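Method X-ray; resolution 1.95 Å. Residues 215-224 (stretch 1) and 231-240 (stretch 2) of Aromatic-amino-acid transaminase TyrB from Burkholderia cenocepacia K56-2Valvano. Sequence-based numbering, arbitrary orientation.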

# COMPACT_ATOMS: atom_id res chain seq x y z
N LEU A 215 21.06 5.50 14.42
CA LEU A 215 19.67 5.66 14.03
C LEU A 215 18.85 4.41 14.32
O LEU A 215 18.75 3.53 13.47
N PRO A 216 18.24 4.35 15.51
CA PRO A 216 17.40 3.20 15.87
C PRO A 216 16.08 3.19 15.11
O PRO A 216 15.35 4.19 15.06
N PHE A 217 15.80 2.04 14.51
CA PHE A 217 14.53 1.78 13.85
C PHE A 217 13.85 0.67 14.65
O PHE A 217 14.18 -0.50 14.51
N VAL A 218 12.92 1.06 15.51
CA VAL A 218 12.24 0.09 16.36
C VAL A 218 11.03 -0.48 15.65
O VAL A 218 10.20 0.26 15.12
N ASP A 219 10.96 -1.81 15.63
CA ASP A 219 9.87 -2.56 15.01
C ASP A 219 9.01 -3.13 16.14
O ASP A 219 9.43 -4.06 16.83
N MET A 220 7.83 -2.55 16.34
CA MET A 220 6.92 -3.00 17.39
C MET A 220 5.67 -3.59 16.77
O MET A 220 4.67 -2.90 16.59
N ALA A 221 5.73 -4.88 16.45
CA ALA A 221 4.66 -5.53 15.72
C ALA A 221 3.65 -6.21 16.65
O ALA A 221 2.56 -6.59 16.21
N TYR A 222 4.01 -6.33 17.93
CA TYR A 222 3.19 -7.07 18.88
C TYR A 222 2.89 -6.32 20.17
O TYR A 222 2.88 -6.94 21.23
N GLN A 223 2.65 -5.01 20.09
CA GLN A 223 2.32 -4.26 21.31
C GLN A 223 1.08 -4.86 21.96
O GLN A 223 0.00 -4.87 21.36
N GLY A 224 1.24 -5.37 23.17
CA GLY A 224 0.13 -5.95 23.90
C GLY A 224 0.29 -7.43 24.17
O GLY A 224 -0.41 -7.99 25.01
N ALA A 231 4.05 -1.54 28.89
CA ALA A 231 5.37 -2.13 29.10
C ALA A 231 5.99 -2.56 27.77
O ALA A 231 7.21 -2.46 27.59
N ASP A 232 5.16 -3.03 26.85
CA ASP A 232 5.67 -3.47 25.56
C ASP A 232 6.28 -2.31 24.76
O ASP A 232 7.15 -2.52 23.92
N ALA A 233 5.84 -1.08 25.05
CA ALA A 233 6.37 0.08 24.34
C ALA A 233 7.50 0.80 25.09
O ALA A 233 7.89 1.91 24.69
N PHE A 234 8.05 0.18 26.14
CA PHE A 234 9.06 0.83 26.97
C PHE A 234 10.25 1.35 26.17
O PHE A 234 10.70 2.47 26.39
N ALA A 235 10.76 0.53 25.25
CA ALA A 235 11.94 0.90 24.47
C ALA A 235 11.68 2.17 23.66
O ALA A 235 12.52 3.07 23.60
N VAL A 236 10.51 2.23 23.03
CA VAL A 236 10.11 3.37 22.23
C VAL A 236 9.96 4.62 23.10
O VAL A 236 10.48 5.69 22.77
N ARG A 237 9.26 4.47 24.22
CA ARG A 237 8.96 5.60 25.09
C ARG A 237 10.23 6.12 25.78
O ARG A 237 10.39 7.33 25.94
N GLU A 238 11.13 5.21 26.16
CA GLU A 238 12.38 5.63 26.81
C GLU A 238 13.35 6.29 25.81
O GLU A 238 14.01 7.27 26.16
N LEU A 239 13.43 5.77 24.59
CA LEU A 239 14.21 6.43 23.54
C LEU A 239 13.72 7.86 23.31
O LEU A 239 14.52 8.81 23.24
N ALA A 240 12.40 8.02 23.21
CA ALA A 240 11.80 9.32 22.97
C ALA A 240 11.93 10.28 24.17
O ALA A 240 12.14 11.48 23.98

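Strand 215-220 runs roughly antiparallel to helix 234-240, with axes 9.6 Å apart at closest approach. Alternate strand residues face the helix: Pro216, Val218 and Met220 point toward it, while Phe217 and Asp219 point away.

Pro216 has a C-gamma endo pucker. Its CG lies 4.1 Å from Leu239 CD2, a loose apolar contact. Val218 (chi1 t) sits between two helix residues one turn apart. Its CG1 is 3.7 Å from Val236 CG2, and its CG2 is 3.7 Å from Leu239 CD1. Val236 is t; Leu239 is m, t.

Met220 (t, t, p) extends to the start of the helix. Its SD packs 3.9 Å from CB of Ala233, the N-cap residue, and 3.8 Å from Asp232 O.

Beyond the strand, the Tyr222 side chain leads away. Gln223 starts sideways, but its extended chain (t, t) comes nearer stretch 2. Its NE2 is 3.7 Å from Ala233 CB and 3.9 Å from Arg237 NH2; neither pair is a hydrogen bond.

Gly224 N donates the one hydrogen bond between the stretches, to Asp232 OD2 at 2.7 Å. Asp232 points toward stretch 1 with chi1 m, which brings its carboxylate to this amide. Asp232 OD1 is bonded elsewhere in the structure. The backbone angles of Gly224 themselves call for glycine.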

# COMPACT_ATOMS: atom_id res chain seq x y z
CB LEU A 215 19.57 5.99 12.54
CG LEU A 215 19.61 7.46 12.19
CD1 LEU A 215 19.72 7.61 10.68
CD2 LEU A 215 18.36 8.15 12.72
CB PRO A 216 17.17 3.39 17.37
CG PRO A 216 17.29 4.86 17.59
CD PRO A 216 18.35 5.32 16.61
CB PHE A 217 14.74 1.38 12.38
CG PHE A 217 13.56 1.65 11.48
CD1 PHE A 217 13.75 1.92 10.14
CD2 PHE A 217 12.27 1.64 11.98
CE1 PHE A 217 12.68 2.16 9.32
CE2 PHE A 217 11.19 1.89 11.15
CZ PHE A 217 11.40 2.15 9.82
CB VAL A 218 11.81 0.70 17.69
CG1 VAL A 218 11.16 -0.36 18.57
CG2 VAL A 218 13.01 1.32 18.40
CB ASP A 219 10.44 -3.68 14.10
CG ASP A 219 9.38 -4.36 13.25
OD1 ASP A 219 8.17 -4.23 13.53
OD2 ASP A 219 9.77 -5.06 12.28
CB MET A 220 6.56 -1.84 18.33
CG MET A 220 5.77 -2.29 19.56
SD MET A 220 5.57 -0.98 20.77
CE MET A 220 4.87 0.30 19.73
CB ALA A 221 5.23 -6.54 14.73
CB TYR A 222 3.87 -8.40 19.25
CG TYR A 222 4.20 -9.23 18.04
CD1 TYR A 222 3.24 -10.05 17.47
CD2 TYR A 222 5.44 -9.14 17.43
CE1 TYR A 222 3.51 -10.78 16.35
CE2 TYR A 222 5.73 -9.88 16.30
CZ TYR A 222 4.76 -10.69 15.77
OH TYR A 222 5.03 -11.43 14.65
CB GLN A 223 2.10 -2.77 21.02
CG GLN A 223 2.01 -1.91 22.29
CD GLN A 223 1.65 -0.46 22.02
OE1 GLN A 223 1.28 -0.09 20.90
NE2 GLN A 223 1.76 0.37 23.05
CB ALA A 231 5.27 -3.33 30.06
CB ASP A 232 4.56 -4.16 24.75
CG ASP A 232 4.26 -5.58 25.25
OD1 ASP A 232 5.01 -6.10 26.10
OD2 ASP A 232 3.28 -6.19 24.77
CB ALA A 233 5.24 1.06 24.06
CB PHE A 234 9.60 -0.10 28.08
CG PHE A 234 10.79 0.48 28.83
CD1 PHE A 234 10.60 1.37 29.88
CD2 PHE A 234 12.09 0.17 28.45
CE1 PHE A 234 11.68 1.92 30.56
CE2 PHE A 234 13.17 0.72 29.11
CZ PHE A 234 12.97 1.60 30.16
CB ALA A 235 12.35 -0.24 23.56
CB VAL A 236 8.79 3.09 21.48
CG1 VAL A 236 8.26 4.34 20.84
CG2 VAL A 236 9.00 2.01 20.42
CB ARG A 237 7.90 5.21 26.12
CG ARG A 237 6.58 4.81 25.48
CD ARG A 237 5.46 4.51 26.50
NE ARG A 237 4.26 4.05 25.81
CZ ARG A 237 3.12 3.70 26.40
NH1 ARG A 237 2.99 3.77 27.71
NH2 ARG A 237 2.10 3.29 25.67
CB GLU A 238 13.04 4.43 27.50
CG GLU A 238 14.29 4.78 28.31
CD GLU A 238 14.01 5.67 29.52
OE1 GLU A 238 12.83 5.94 29.82
OE2 GLU A 238 14.97 6.11 30.18
CB LEU A 239 14.13 5.64 22.23
CG LEU A 239 15.11 4.48 22.02
CD1 LEU A 239 14.61 3.52 20.95
CD2 LEU A 239 16.50 4.99 21.64
CB ALA A 240 10.33 9.15 22.59